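Local coordinates for UPF0234 protein XC_3703 (Xanthomonas campestris pv. campestris, PDB 5B7W) that binds the bacterial second messenger cyclic di-GMP and, when free of it, promotes DNA binding by a partner transcriptional regulator, so controlling virulence and biofilm formation, at residues P2-I7 with L128-K133; S8-H13 with V94-G99; K106-K111 with A148-P153. All coordinates share one frame; numbering follows the deposited sequence.

Interaction 1: P2-I7 with L128-K133; sequences PSFDVI and LRVTGK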
loop_
_atom_site.group_PDB
_atom_site.type_symbol
_atom_site.label_atom_id
_atom_site.label_comp_id
_atom_site.label_asym_id
_atom_site.label_seq_id
_atom_site.Cartn_x
_atom_site.Cartn_y
_atom_site.Cartn_z
ATOM N N PRO A 2 -27.246 7.372 -3.503
ATOM C CA PRO A 2 -26.001 7.688 -2.796
ATOM C C PRO A 2 -24.830 6.883 -3.339
ATOM O O PRO A 2 -24.996 5.790 -3.887
ATOM C CB PRO A 2 -26.306 7.308 -1.341
ATOM C CG PRO A 2 -27.800 7.236 -1.257
ATOM C CD PRO A 2 -28.264 6.799 -2.608
ATOM N N SER A 3 -23.630 7.436 -3.173
ATOM C CA SER A 3 -22.437 6.796 -3.705
ATOM C C SER A 3 -21.234 7.132 -2.836
ATOM O O SER A 3 -21.248 8.086 -2.052
ATOM C CB SER A 3 -22.172 7.218 -5.155
ATOM O OG SER A 3 -21.805 8.583 -5.229
ATOM N N PHE A 4 -20.189 6.324 -2.990
ATOM C CA PHE A 4 -18.905 6.563 -2.351
ATOM C C PHE A 4 -17.817 6.038 -3.277
ATOM O O PHE A 4 -18.093 5.371 -4.277
ATOM C CB PHE A 4 -18.824 5.900 -0.971
ATOM C CG PHE A 4 -18.806 4.399 -1.019
ATOM C CD1 PHE A 4 -19.988 3.680 -1.077
ATOM C CD2 PHE A 4 -17.607 3.705 -1.004
ATOM C CE1 PHE A 4 -19.975 2.300 -1.124
ATOM C CE2 PHE A 4 -17.587 2.325 -1.049
ATOM C CZ PHE A 4 -18.773 1.622 -1.112
ATOM N N ASP A 5 -16.571 6.338 -2.929
ATOM C CA ASP A 5 -15.418 5.915 -3.712
ATOM C C ASP A 5 -14.604 4.893 -2.933
ATOM O O ASP A 5 -14.302 5.101 -1.754
ATOM C CB ASP A 5 -14.536 7.108 -4.085
ATOM C CG ASP A 5 -14.994 7.798 -5.352
ATOM O OD1 ASP A 5 -15.815 7.209 -6.086
ATOM O OD2 ASP A 5 -14.528 8.925 -5.617
ATOM N N VAL A 6 -14.262 3.793 -3.593
ATOM C CA VAL A 6 -13.276 2.851 -3.079
ATOM C C VAL A 6 -11.916 3.294 -3.597
ATOM O O VAL A 6 -11.686 3.329 -4.811
ATOM C CB VAL A 6 -13.593 1.412 -3.510
ATOM C CG1 VAL A 6 -12.609 0.439 -2.873
ATOM C CG2 VAL A 6 -15.022 1.051 -3.146
ATOM N N ILE A 7 -11.018 3.650 -2.682
ATOM C CA ILE A 7 -9.710 4.165 -3.054
ATOM C C ILE A 7 -8.634 3.301 -2.416
ATOM O O ILE A 7 -8.884 2.515 -1.497
ATOM C CB ILE A 7 -9.522 5.641 -2.649
ATOM C CG1 ILE A 7 -9.544 5.784 -1.125
ATOM C CG2 ILE A 7 -10.589 6.513 -3.289
ATOM C CD1 ILE A 7 -9.344 7.205 -0.644
ATOM N N LEU A 128 -12.879 3.302 -7.639
ATOM C CA LEU A 128 -14.110 2.572 -7.923
ATOM C C LEU A 128 -15.252 3.258 -7.187
ATOM O O LEU A 128 -15.286 3.261 -5.951
ATOM C CB LEU A 128 -13.991 1.107 -7.503
ATOM C CG LEU A 128 -15.198 0.227 -7.835
ATOM C CD1 LEU A 128 -15.319 0.018 -9.338
ATOM C CD2 LEU A 128 -15.126 -1.107 -7.103
ATOM N N ARG A 129 -16.184 3.840 -7.937
ATOM C CA ARG A 129 -17.369 4.442 -7.341
ATOM C C ARG A 129 -18.480 3.405 -7.257
ATOM O O ARG A 129 -18.806 2.749 -8.252
ATOM C CB ARG A 129 -17.846 5.659 -8.132
ATOM C CG ARG A 129 -19.010 6.374 -7.455
ATOM C CD ARG A 129 -19.368 7.677 -8.143
ATOM N NE ARG A 129 -18.289 8.657 -8.062
ATOM C CZ ARG A 129 -17.949 9.319 -6.959
ATOM N NH1 ARG A 129 -16.951 10.191 -6.997
ATOM N NH2 ARG A 129 -18.600 9.116 -5.820
ATOM N N VAL A 130 -19.055 3.264 -6.068
ATOM C CA VAL A 130 -20.110 2.296 -5.798
ATOM C C VAL A 130 -21.400 3.060 -5.540
ATOM O O VAL A 130 -21.429 3.978 -4.711
ATOM C CB VAL A 130 -19.747 1.398 -4.604
ATOM C CG1 VAL A 130 -20.880 0.438 -4.296
ATOM C CG2 VAL A 130 -18.456 0.640 -4.887
ATOM N N THR A 131 -22.461 2.688 -6.251
ATOM C CA THR A 131 -23.763 3.324 -6.111
ATOM C C THR A 131 -24.803 2.289 -5.706
ATOM O O THR A 131 -24.789 1.153 -6.193
ATOM C CB THR A 131 -24.197 4.011 -7.414
ATOM O OG1 THR A 131 -24.520 3.020 -8.398
ATOM C CG2 THR A 131 -23.086 4.905 -7.945
ATOM N N GLY A 132 -25.701 2.690 -4.806
ATOM C CA GLY A 132 -26.798 1.842 -4.382
ATOM C C GLY A 132 -28.019 2.690 -4.102
ATOM O O GLY A 132 -27.934 3.914 -3.982
ATOM N N LYS A 133 -29.173 2.020 -3.999
ATOM C CA LYS A 133 -30.413 2.762 -3.792
ATOM C C LYS A 133 -30.509 3.323 -2.377
ATOM O O LYS A 133 -31.131 4.373 -2.175
ATOM C CB LYS A 133 -31.636 1.893 -4.126
ATOM C CG LYS A 133 -31.657 0.456 -3.593
ATOM C CD LYS A 133 -32.119 0.380 -2.145
ATOM C CE LYS A 133 -32.417 -1.050 -1.721
ATOM N NZ LYS A 133 -32.385 -1.187 -0.238
#
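In the RRM-like domain I, strand 3-7 and strand 128-132 are the two middle strands of the four-stranded antiparallel sheet, their directions 149° apart. Phe4 and Val130 form one hydrogen-bonded pair, with Val130 N to Phe4 O at 2.9 Å; Val6 and Leu128 form another, Val6 N meeting Leu128 O in a short, straight bond of 2.6 Å. On the Phe4 and Val130 face the bumps interlock. The Phe4 ring, its CG in the crowded position between N and the carbonyl carbon (chi1 68°), runs alongside Val130, and its CE1 rests 3.6 Å from Val130 CB. Val130 CG2 enters the notch between that ring and Val6, 3.9 Å from Val6 CG2. Helix 135-146 covers this side with Leu138 and Ile142 on Phe4 and Leu145 on Val6. Pro2 extends the fit beyond the strand, its CD 3.2 Å from Gly132 O, beside Lys133, which by similarity belongs to the cyclic di-GMP site. The face carrying Ser3 and Asp5 is polar. Arg129 leaves with CG anti to N and bends at chi3 (-65°), bringing one face of its guanidinium against Asp5 OD1, the two planes tilted; Asn158 accepts a hydrogen bond from NH1. The salt bridge, Asp5 OD2 to Arg129 NH1 at 3.1 Å, works through charge alone, OD2 lying well out of the guanidinium plane; Asp5 OD1 sits over the guanidinium centre, 3.1 Å from Arg129 CZ.

Interaction 2: S8-H13 with V94-G99; sequences SEVDKH and VTVKQG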
loop_
_atom_site.group_PDB
_atom_site.type_symbol
_atom_site.label_atom_id
_atom_site.label_comp_id
_atom_site.label_asym_id
_atom_site.label_seq_id
_atom_site.Cartn_x
_atom_site.Cartn_y
_atom_site.Cartn_z
ATOM N N SER A 8 -7.414 3.456 -2.927
ATOM C CA SER A 8 -6.223 2.815 -2.370
ATOM C C SER A 8 -5.114 3.861 -2.442
ATOM O O SER A 8 -4.400 3.959 -3.444
ATOM C CB SER A 8 -5.859 1.545 -3.121
ATOM O OG SER A 8 -4.822 0.851 -2.449
ATOM N N GLU A 9 -4.985 4.646 -1.378
ATOM C CA GLU A 9 -4.084 5.786 -1.364
ATOM C C GLU A 9 -3.217 5.758 -0.117
ATOM O O GLU A 9 -3.603 5.219 0.923
ATOM C CB GLU A 9 -4.860 7.107 -1.427
ATOM C CG GLU A 9 -5.621 7.307 -2.725
ATOM C CD GLU A 9 -6.330 8.644 -2.784
ATOM O OE1 GLU A 9 -6.345 9.357 -1.758
ATOM O OE2 GLU A 9 -6.869 8.983 -3.858
ATOM N N VAL A 10 -2.033 6.350 -0.242
ATOM C CA VAL A 10 -1.088 6.497 0.856
ATOM C C VAL A 10 -0.741 7.973 0.973
ATOM O O VAL A 10 -0.417 8.617 -0.031
ATOM C CB VAL A 10 0.184 5.656 0.632
ATOM C CG1 VAL A 10 1.162 5.854 1.778
ATOM C CG2 VAL A 10 -0.171 4.185 0.471
ATOM N N ASP A 11 -0.823 8.508 2.189
ATOM C CA ASP A 11 -0.479 9.906 2.414
ATOM C C ASP A 11 0.981 10.150 2.054
ATOM O O ASP A 11 1.879 9.459 2.547
ATOM C CB ASP A 11 -0.743 10.286 3.870
ATOM C CG ASP A 11 -0.512 11.760 4.140
ATOM O OD1 ASP A 11 0.618 12.123 4.527
ATOM O OD2 ASP A 11 -1.462 12.553 3.967
ATOM N N LYS A 12 1.217 11.137 1.184
ATOM C CA LYS A 12 2.567 11.359 0.674
ATOM C C LYS A 12 3.516 11.846 1.762
ATOM O O LYS A 12 4.713 11.539 1.716
ATOM C CB LYS A 12 2.541 12.351 -0.491
ATOM C CG LYS A 12 2.179 13.777 -0.106
ATOM C CD LYS A 12 2.751 14.773 -1.102
ATOM C CE LYS A 12 4.273 14.766 -1.063
ATOM N NZ LYS A 12 4.868 15.749 -2.008
ATOM N N HIS A 13 3.013 12.596 2.746
ATOM C CA HIS A 13 3.888 13.074 3.811
ATOM C C HIS A 13 4.249 11.950 4.771
ATOM O O HIS A 13 5.420 11.782 5.134
ATOM C CB HIS A 13 3.237 14.227 4.571
ATOM C CG HIS A 13 3.949 14.573 5.839
ATOM N ND1 HIS A 13 5.217 15.113 5.854
ATOM C CD2 HIS A 13 3.587 14.427 7.135
ATOM C CE1 HIS A 13 5.600 15.298 7.105
ATOM N NE2 HIS A 13 4.629 14.889 7.902
ATOM N N VAL A 94 11.084 -1.612 -3.649
ATOM C CA VAL A 94 9.786 -1.828 -3.020
ATOM C C VAL A 94 8.830 -0.785 -3.579
ATOM O O VAL A 94 9.005 0.418 -3.352
ATOM C CB VAL A 94 9.869 -1.744 -1.490
ATOM C CG1 VAL A 94 8.533 -2.127 -0.866
ATOM C CG2 VAL A 94 10.984 -2.635 -0.968
ATOM N N THR A 95 7.818 -1.242 -4.312
ATOM C CA THR A 95 6.822 -0.354 -4.898
ATOM C C THR A 95 5.698 -0.126 -3.895
ATOM O O THR A 95 5.056 -1.081 -3.446
ATOM C CB THR A 95 6.267 -0.936 -6.197
ATOM O OG1 THR A 95 7.310 -1.013 -7.177
ATOM C CG2 THR A 95 5.137 -0.064 -6.732
ATOM N N VAL A 96 5.471 1.137 -3.540
ATOM C CA VAL A 96 4.339 1.503 -2.698
ATOM C C VAL A 96 3.113 1.628 -3.592
ATOM O O VAL A 96 2.869 2.683 -4.187
ATOM C CB VAL A 96 4.610 2.805 -1.922
ATOM C CG1 VAL A 96 3.446 3.124 -0.996
ATOM C CG2 VAL A 96 5.906 2.690 -1.135
ATOM N N LYS A 97 2.344 0.546 -3.700
ATOM C CA LYS A 97 1.213 0.512 -4.618
ATOM C C LYS A 97 0.124 1.477 -4.164
ATOM O O LYS A 97 -0.259 1.494 -2.990
ATOM C CB LYS A 97 0.654 -0.906 -4.721
ATOM C CG LYS A 97 1.625 -1.923 -5.301
ATOM C CD LYS A 97 1.039 -3.328 -5.265
ATOM C CE LYS A 97 0.613 -3.722 -3.859
ATOM N NZ LYS A 97 0.026 -5.091 -3.812
ATOM N N GLN A 98 -0.363 2.289 -5.101
ATOM C CA GLN A 98 -1.445 3.234 -4.863
ATOM C C GLN A 98 -2.356 3.255 -6.080
ATOM O O GLN A 98 -1.910 3.053 -7.213
ATOM C CB GLN A 98 -0.919 4.651 -4.577
ATOM C CG GLN A 98 0.149 4.721 -3.496
ATOM C CD GLN A 98 1.195 5.782 -3.767
ATOM O OE1 GLN A 98 0.984 6.965 -3.498
ATOM N NE2 GLN A 98 2.336 5.362 -4.308
ATOM N N GLY A 99 -3.641 3.508 -5.837
ATOM C CA GLY A 99 -4.619 3.513 -6.907
ATOM C C GLY A 99 -5.085 2.119 -7.272
ATOM O O GLY A 99 -4.344 1.148 -7.097
HETATM O O HOH W 1 -2.571 1.650 -1.240
HETATM O O HOH W 2 -1.572 7.394 -2.848
HETATM O O HOH W 3 0.993 9.229 -1.913
#
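Val10 holds CG1 anti to its backbone N (chi1 179°), which leaves CG2 beside N as the branch that meets strand 90-96 and the linker after it. Gln98 has CG beside its own N (chi1 -51°) and bends at chi2 (145°), turning its amide back along the chain so that NE2 donates to Val96 O at 2.7 Å, nearly within the amide plane. This internal bond fixes the amide, and OE1 is left facing the other segment. Val10 CG2 then sits 4.0 Å from Val96 CG1, the two side chains crossing at about a right angle, and equally far from Gln98 CG. The one direct hydrogen bond between the segments is short and straight: Gly99 N reaches Ser8 O at 2.6 Å, in the carbonyl plane. Water fills in the remaining polar links. One molecule joins Ser8 OG to Lys97 O, another accepts from Val10 N and lies within hydrogen-bonding distance of Gln98 OE1, and a third connects Val10 O with that same OE1. Ser8 OG is also hydrogen-bonded to Pro153 O. The contact pairs the two chain crossings between the RRM-like domains: 8-11 leads from strand 3-7 into helix 12-26, whose Leu15 touches Val10 and Val96, while 97-99 leads from strand 90-96 toward helix 102-114.

Interaction 3: K106-K111 with A148-P153; sequences KQLVAK and ADFELP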
loop_
_atom_site.group_PDB
_atom_site.type_symbol
_atom_site.label_atom_id
_atom_site.label_comp_id
_atom_site.label_asym_id
_atom_site.label_seq_id
_atom_site.Cartn_x
_atom_site.Cartn_y
_atom_site.Cartn_z
ATOM N N LYS A 106 -11.874 -4.533 -11.782
ATOM C CA LYS A 106 -12.787 -5.572 -12.249
ATOM C C LYS A 106 -12.891 -6.718 -11.255
ATOM O O LYS A 106 -13.967 -7.309 -11.100
ATOM C CB LYS A 106 -12.331 -6.107 -13.601
ATOM C CG LYS A 106 -12.333 -5.089 -14.709
ATOM C CD LYS A 106 -11.404 -5.541 -15.807
ATOM C CE LYS A 106 -11.620 -4.728 -17.056
ATOM N NZ LYS A 106 -11.129 -5.437 -18.263
ATOM N N GLN A 107 -11.782 -7.071 -10.601
ATOM C CA GLN A 107 -11.883 -7.987 -9.475
ATOM C C GLN A 107 -12.796 -7.412 -8.403
ATOM O O GLN A 107 -13.617 -8.138 -7.833
ATOM C CB GLN A 107 -10.501 -8.307 -8.906
ATOM C CG GLN A 107 -9.562 -8.918 -9.934
ATOM C CD GLN A 107 -8.226 -9.319 -9.344
ATOM O OE1 GLN A 107 -8.072 -9.352 -8.127
ATOM N NE2 GLN A 107 -7.248 -9.609 -10.203
ATOM N N LEU A 108 -12.706 -6.103 -8.145
ATOM C CA LEU A 108 -13.552 -5.543 -7.100
ATOM C C LEU A 108 -15.021 -5.595 -7.493
ATOM O O LEU A 108 -15.884 -5.810 -6.636
ATOM C CB LEU A 108 -13.128 -4.124 -6.730
ATOM C CG LEU A 108 -11.914 -4.078 -5.805
ATOM C CD1 LEU A 108 -11.611 -2.641 -5.370
ATOM C CD2 LEU A 108 -12.168 -4.982 -4.615
ATOM N N VAL A 109 -15.325 -5.454 -8.784
ATOM C CA VAL A 109 -16.717 -5.532 -9.218
ATOM C C VAL A 109 -17.215 -6.974 -9.136
ATOM O O VAL A 109 -18.391 -7.226 -8.842
ATOM C CB VAL A 109 -16.865 -4.934 -10.633
ATOM C CG1 VAL A 109 -18.316 -4.971 -11.123
ATOM C CG2 VAL A 109 -16.341 -3.499 -10.656
ATOM N N ALA A 110 -16.314 -7.947 -9.327
ATOM C CA ALA A 110 -16.756 -9.330 -9.501
ATOM C C ALA A 110 -17.169 -9.977 -8.179
ATOM O O ALA A 110 -18.140 -10.736 -8.143
ATOM C CB ALA A 110 -15.676 -10.167 -10.190
ATOM N N LYS A 111 -16.446 -9.713 -7.087
ATOM C CA LYS A 111 -16.897 -10.244 -5.797
ATOM C C LYS A 111 -18.105 -9.469 -5.276
ATOM O O LYS A 111 -18.937 -10.024 -4.544
ATOM C CB LYS A 111 -15.779 -10.184 -4.767
ATOM C CG LYS A 111 -14.464 -10.862 -5.130
ATOM C CD LYS A 111 -13.373 -10.231 -4.243
ATOM C CE LYS A 111 -11.943 -10.540 -4.750
ATOM N NZ LYS A 111 -11.614 -11.975 -4.804
ATOM N N ALA A 148 -12.476 -8.727 2.898
ATOM C CA ALA A 148 -12.181 -9.461 1.676
ATOM C C ALA A 148 -10.731 -9.940 1.678
ATOM O O ALA A 148 -9.940 -9.615 2.566
ATOM C CB ALA A 148 -12.460 -8.590 0.448
ATOM N N ASP A 149 -10.389 -10.729 0.664
ATOM C CA ASP A 149 -9.031 -11.238 0.479
ATOM C C ASP A 149 -8.442 -10.525 -0.734
ATOM O O ASP A 149 -8.436 -11.047 -1.850
ATOM C CB ASP A 149 -9.031 -12.757 0.306
ATOM C CG ASP A 149 -7.665 -13.370 0.539
ATOM O OD1 ASP A 149 -7.349 -13.690 1.705
ATOM O OD2 ASP A 149 -6.905 -13.533 -0.440
ATOM N N PHE A 150 -7.937 -9.316 -0.504
ATOM C CA PHE A 150 -7.513 -8.428 -1.576
ATOM C C PHE A 150 -6.050 -8.044 -1.408
ATOM O O PHE A 150 -5.566 -7.871 -0.284
ATOM C CB PHE A 150 -8.384 -7.170 -1.613
ATOM C CG PHE A 150 -8.398 -6.484 -2.943
ATOM C CD1 PHE A 150 -8.819 -7.161 -4.075
ATOM C CD2 PHE A 150 -8.004 -5.163 -3.064
ATOM C CE1 PHE A 150 -8.836 -6.539 -5.302
ATOM C CE2 PHE A 150 -8.022 -4.534 -4.291
ATOM C CZ PHE A 150 -8.440 -5.223 -5.410
ATOM N N GLU A 151 -5.357 -7.907 -2.537
ATOM C CA GLU A 151 -3.941 -7.563 -2.579
ATOM C C GLU A 151 -3.683 -6.076 -2.373
ATOM O O GLU A 151 -2.553 -5.623 -2.581
ATOM C CB GLU A 151 -3.337 -8.010 -3.914
ATOM C CG GLU A 151 -4.012 -7.397 -5.132
ATOM C CD GLU A 151 -3.439 -7.911 -6.437
ATOM O OE1 GLU A 151 -4.143 -8.672 -7.136
ATOM O OE2 GLU A 151 -2.287 -7.557 -6.763
ATOM N N LEU A 152 -4.701 -5.311 -1.976
ATOM C CA LEU A 152 -4.560 -3.876 -1.793
ATOM C C LEU A 152 -5.303 -3.386 -0.556
ATOM O O LEU A 152 -6.426 -3.834 -0.283
ATOM C CB LEU A 152 -5.076 -3.078 -2.998
ATOM C CG LEU A 152 -4.097 -2.629 -4.084
ATOM C CD1 LEU A 152 -3.884 -3.710 -5.122
ATOM C CD2 LEU A 152 -4.559 -1.338 -4.754
ATOM N N PRO A 153 -4.709 -2.453 0.181
ATOM C CA PRO A 153 -5.469 -1.752 1.222
ATOM C C PRO A 153 -6.544 -0.878 0.595
ATOM O O PRO A 153 -6.317 -0.205 -0.412
ATOM C CB PRO A 153 -4.404 -0.906 1.932
ATOM C CG PRO A 153 -3.087 -1.518 1.535
ATOM C CD PRO A 153 -3.299 -2.042 0.154
#
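Phe150 has the most surface buried here, 76 Å², and its partner Leu108 gives up 41 Å², as does Lys111. The ring is carried on a chain with CG anti to the backbone N (chi1 -157°), and although its first bond does not aim at helix 102-114, the far end of the ring swings in to meet it. Leu108 answers with CG beside its own N (chi1 -79°), and the two side chains cross at about a right angle. A CH-pi contact results: Leu108 CD2 stands over one face of the Phe150 ring, 3.9 Å from the centroid and 17° off the ring normal. Leu108 CG adds a second touch nearer the ring tip, 3.7 Å from Phe150 CZ. The edge of the ring meets Leu152 O in its plane. In the RRM-like domain I, this joins the first of the two helices that pack on one side of the sheet to the loop leading from the second, helix 135-146, into edge strand 155-160. Gln104, one turn before Leu108 on helix 102-114, also touches Phe150. Toward solvent the fit loosens. Gln107 comes in with its extended side chain, its amide plane nearly perpendicular to the ring, and OE1 lies 4.1 Å from Phe150 CE1. Lys111 extends its chain from the helix toward the loop, and a bend at the last torsion leaves NZ 4.4 Å from Asp149 O. Its charge is 6.6 Å from Asp149 OD2, so any attraction between Lys111 NZ and that oxygen is probably long-range.

In the fold
From the N terminus, strand 3-7 opens interaction 1, which closes only at 128-133 after 120 intervening residues. Directly after strand 3-7 the chain enters 8-13, and interaction 2 closes at 94-99, so its loop, which contains nearly all of domain II, nests inside the first. Interaction 3 opens afterwards, in helix 102-114, and closes at 148-153: it follows interaction 2 in series but crosses interaction 1. Leu108 packs on both Leu128 and Val6, setting the helix of interaction 3 against the sheet of interaction 1. Lys97 NZ lies 2.9 Å from Glu151 O, a probable hydrogen bond joining the interdomain crossing to the domain I loop.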